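Calcium-dependent protein kinase, putative (Plasmodium falciparum, PDB 3MSE) probably phosphorylates serine and threonine in proteins in response to calcium, which the EF-hands of this C-terminal domain bind. Local coordinates at the interface of chains A and B. Residues are numbered along the deposited sequence; one frame, centred on the assembly and turned at random. Chains: chain A/B, Calcium-dependent protein kinase, putative.

The interface of chains A and B. Residues chain A 2, 6-7, 10-11; chain B 44, 64-65, 68, 70, 95, 99.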
ATOM      1  N   ILE A   2     -10.151  16.638 -14.410  1.00 49.21           N
ATOM      2  CA  ILE A   2      -9.048  15.853 -13.769  1.00 49.06           C
ATOM      3  C   ILE A   2      -8.307  16.678 -12.723  1.00 48.99           C
ATOM      4  O   ILE A   2      -7.920  17.815 -12.991  1.00 49.17           O
ATOM      5  CB  ILE A   2      -8.017  15.380 -14.790  1.00 48.95           C
ATOM      6  CG1 ILE A   2      -8.706  14.636 -15.930  1.00 48.71           C
ATOM      7  CG2 ILE A   2      -6.930  14.533 -14.106  1.00 49.26           C
ATOM      8  CD1 ILE A   2      -7.790  14.310 -17.059  1.00 49.00           C
ATOM      9  N   VAL A   6      -2.982  14.645 -10.244  1.00 39.97           N
ATOM     10  CA  VAL A   6      -2.841  13.549 -11.218  1.00 38.99           C
ATOM     11  C   VAL A   6      -2.142  14.057 -12.487  1.00 37.97           C
ATOM     12  O   VAL A   6      -1.245  13.395 -13.030  1.00 37.27           O
ATOM     13  CB  VAL A   6      -4.201  12.875 -11.546  1.00 39.10           C
ATOM     14  CG1 VAL A   6      -4.072  11.921 -12.737  1.00 38.34           C
ATOM     15  CG2 VAL A   6      -4.709  12.104 -10.309  1.00 40.26           C
ATOM     16  N   LEU A   7      -2.519  15.261 -12.919  1.00 36.58           N
ATOM     17  CA  LEU A   7      -1.875  15.899 -14.072  1.00 35.78           C
ATOM     18  C   LEU A   7      -0.402  16.158 -13.848  1.00 35.09           C
ATOM     19  O   LEU A   7       0.430  15.857 -14.717  1.00 35.41           O
ATOM     20  CB  LEU A   7      -2.610  17.185 -14.455  1.00 35.38           C
ATOM     21  CG  LEU A   7      -4.032  16.960 -14.942  1.00 35.08           C
ATOM     22  CD1 LEU A   7      -4.704  18.309 -15.241  1.00 35.90           C
ATOM     23  CD2 LEU A   7      -4.054  16.018 -16.177  1.00 33.46           C
ATOM     24  N   MET A  10       1.548  12.848 -13.904  1.00 31.30           N
ATOM     25  CA  MET A  10       1.856  12.478 -15.295  1.00 32.00           C
ATOM     26  C   MET A  10       3.034  13.270 -15.872  1.00 32.23           C
ATOM     27  O   MET A  10       3.916  12.708 -16.538  1.00 31.75           O
ATOM     28  CB  MET A  10       0.636  12.670 -16.191  1.00 31.74           C
ATOM     29  CG  MET A  10      -0.535  11.795 -15.867  1.00 34.45           C
ATOM     30  SD  MET A  10      -1.886  12.253 -16.941  1.00 39.82           S
ATOM     31  CE  MET A  10      -3.227  11.171 -16.457  1.00 41.68           C
ATOM     32  N   LYS A  11       3.043  14.580 -15.616  1.00 32.61           N
ATOM     33  CA  LYS A  11       4.112  15.447 -16.132  1.00 33.04           C
ATOM     34  C   LYS A  11       5.456  15.134 -15.535  1.00 32.77           C
ATOM     35  O   LYS A  11       6.484  15.294 -16.189  1.00 33.74           O
ATOM     36  CB  LYS A  11       3.782  16.921 -15.905  1.00 33.46           C
ATOM     37  CG  LYS A  11       2.741  17.486 -16.851  1.00 36.05           C
ATOM     38  CD  LYS A  11       2.064  18.697 -16.165  1.00 41.78           C
ATOM     39  CE  LYS A  11       1.437  19.660 -17.142  1.00 45.40           C
ATOM     40  NZ  LYS A  11       2.373  20.812 -17.437  1.00 50.36           N
TER
ATOM     41  N   LEU B  44     -11.203   7.675 -12.978  1.00 45.63           N
ATOM     42  CA  LEU B  44     -10.616   8.365 -14.115  1.00 44.99           C
ATOM     43  C   LEU B  44     -10.462   7.415 -15.293  1.00 44.27           C
ATOM     44  O   LEU B  44     -10.883   7.723 -16.410  1.00 43.67           O
ATOM     45  CB  LEU B  44      -9.274   8.974 -13.730  1.00 45.28           C
ATOM     46  CG  LEU B  44      -8.669  10.007 -14.684  1.00 46.32           C
ATOM     47  CD1 LEU B  44      -9.574  11.240 -14.792  1.00 46.93           C
ATOM     48  CD2 LEU B  44      -7.269  10.387 -14.193  1.00 45.97           C
ATOM     49  N   VAL B  64      -8.938  13.766 -23.844  1.00 35.42           N
ATOM     50  CA  VAL B  64      -9.264  14.267 -22.524  1.00 34.50           C
ATOM     51  C   VAL B  64      -8.181  15.217 -22.002  1.00 33.74           C
ATOM     52  O   VAL B  64      -8.505  16.275 -21.466  1.00 33.21           O
ATOM     53  CB  VAL B  64      -9.594  13.128 -21.520  1.00 34.99           C
ATOM     54  CG1 VAL B  64      -9.778  13.678 -20.127  1.00 35.50           C
ATOM     55  CG2 VAL B  64     -10.880  12.388 -21.959  1.00 35.29           C
ATOM     56  N   LEU B  65      -6.908  14.845 -22.134  1.00 32.68           N
ATOM     57  CA  LEU B  65      -5.824  15.739 -21.682  1.00 32.69           C
ATOM     58  C   LEU B  65      -5.902  17.102 -22.427  1.00 33.17           C
ATOM     59  O   LEU B  65      -5.703  18.163 -21.830  1.00 32.74           O
ATOM     60  CB  LEU B  65      -4.434  15.078 -21.831  1.00 31.56           C
ATOM     61  CG  LEU B  65      -4.103  13.823 -20.973  1.00 33.26           C
ATOM     62  CD1 LEU B  65      -2.616  13.352 -21.074  1.00 29.81           C
ATOM     63  CD2 LEU B  65      -4.520  13.974 -19.500  1.00 30.33           C
ATOM     64  N   VAL B  68      -8.467  19.564 -21.050  1.00 35.01           N
ATOM     65  CA  VAL B  68      -8.194  20.003 -19.696  1.00 35.57           C
ATOM     66  C   VAL B  68      -6.962  20.923 -19.604  1.00 35.64           C
ATOM     67  O   VAL B  68      -6.593  21.362 -18.514  1.00 36.56           O
ATOM     68  CB  VAL B  68      -8.128  18.729 -18.774  1.00 35.75           C
ATOM     69  CG1 VAL B  68      -6.988  18.753 -17.839  1.00 37.49           C
ATOM     70  CG2 VAL B  68      -9.472  18.455 -18.107  1.00 35.54           C
ATOM     71  N   ILE B  70      -3.679  20.410 -21.101  1.00 32.61           N
ATOM     72  CA  ILE B  70      -2.335  19.908 -21.385  1.00 31.91           C
ATOM     73  C   ILE B  70      -2.049  20.137 -22.868  1.00 31.53           C
ATOM     74  O   ILE B  70      -2.901  19.872 -23.704  1.00 31.37           O
ATOM     75  CB  ILE B  70      -2.196  18.397 -21.031  1.00 32.14           C
ATOM     76  CG1 ILE B  70      -2.805  18.116 -19.647  1.00 31.74           C
ATOM     77  CG2 ILE B  70      -0.732  17.931 -21.167  1.00 30.57           C
ATOM     78  CD1 ILE B  70      -2.200  18.933 -18.494  1.00 32.03           C
ATOM     79  N   PHE B  95      -1.444   2.927 -16.698  1.00 33.28           N
ATOM     80  CA  PHE B  95      -2.088   4.224 -16.523  1.00 33.66           C
ATOM     81  C   PHE B  95      -1.870   4.653 -15.092  1.00 33.94           C
ATOM     82  O   PHE B  95      -1.494   5.781 -14.800  1.00 33.51           O
ATOM     83  CB  PHE B  95      -3.595   4.126 -16.808  1.00 32.85           C
ATOM     84  CG  PHE B  95      -4.344   5.441 -16.656  1.00 31.99           C
ATOM     85  CD1 PHE B  95      -5.266   5.616 -15.632  1.00 31.76           C
ATOM     86  CD2 PHE B  95      -4.132   6.495 -17.554  1.00 31.92           C
ATOM     87  CE1 PHE B  95      -5.978   6.823 -15.505  1.00 34.72           C
ATOM     88  CE2 PHE B  95      -4.834   7.714 -17.430  1.00 32.10           C
ATOM     89  CZ  PHE B  95      -5.749   7.879 -16.424  1.00 30.55           C
ATOM     90  N   CYS B  99      -0.066   7.947 -12.914  1.00 34.99           N
ATOM     91  CA  CYS B  99      -1.010   8.825 -12.214  1.00 35.70           C
ATOM     92  C   CYS B  99      -0.773   8.896 -10.720  1.00 36.25           C
ATOM     93  O   CYS B  99      -1.203   9.861 -10.073  1.00 35.41           O
ATOM     94  CB  CYS B  99      -2.463   8.394 -12.427  1.00 35.53           C
ATOM     95  SG  CYS B  99      -3.084   8.599 -14.081  1.00 37.65           S
TER
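The N-terminal helix of chain A, residues 4-13, lies with the residues just ahead of it in a greasy groove of chain B, and what crosses is side-chain carbon and sulphur, with no polar bond between the two sides. Aliphatic packing comes first. A:Leu7, CG anti to its carbonyl carbon (chi1 -65°), splits its two methyls: CD1 presses obliquely on B:Val68, 3.5 Å from CG1, a tight fit, while CD2 slides past B:Leu65 running the opposite way, 3.9 Å from its CD2. B:Ile70 closes the far flank with CD1, which also meets the aliphatic CE of A:Lys11 at 3.9 Å. Just ahead of the helix, A:Ile2, its chain extended beyond CB (chi2 172°), crosses B:Leu44 at about a right angle and pushes its terminal CD1 against B:Val64, 3.7 Å from CG1. A:Val6 meets B:Leu44 tip to tip, CG1 to CD2.

Sulphur makes up the second group. A:Met10 runs out extended (chi3 -179°), so its SD faces the tip of B:Leu65 and its CE methyl reaches deeper, 3.5 Å from B:Cys99 SG and 3.9 Å from the ring atom CE2 of B:Phe95. B:Cys99 SG sits above one face of that ring toward the rim and also touches A:Val6 CG1 at 3.7 Å, so the thiol lies between A:Val6 and A:Met10 on one side and the ring on the other.

The twofold repeats the exchange, each copy lending its first helix to the other; whether this dimer forms in the full kinase the structure alone does not show. On chain B the groove draws on the C-terminal end of helix 18-48, helix 58-67, the loop after it and helix 92-99, parts of the N-terminal EF-hand pair.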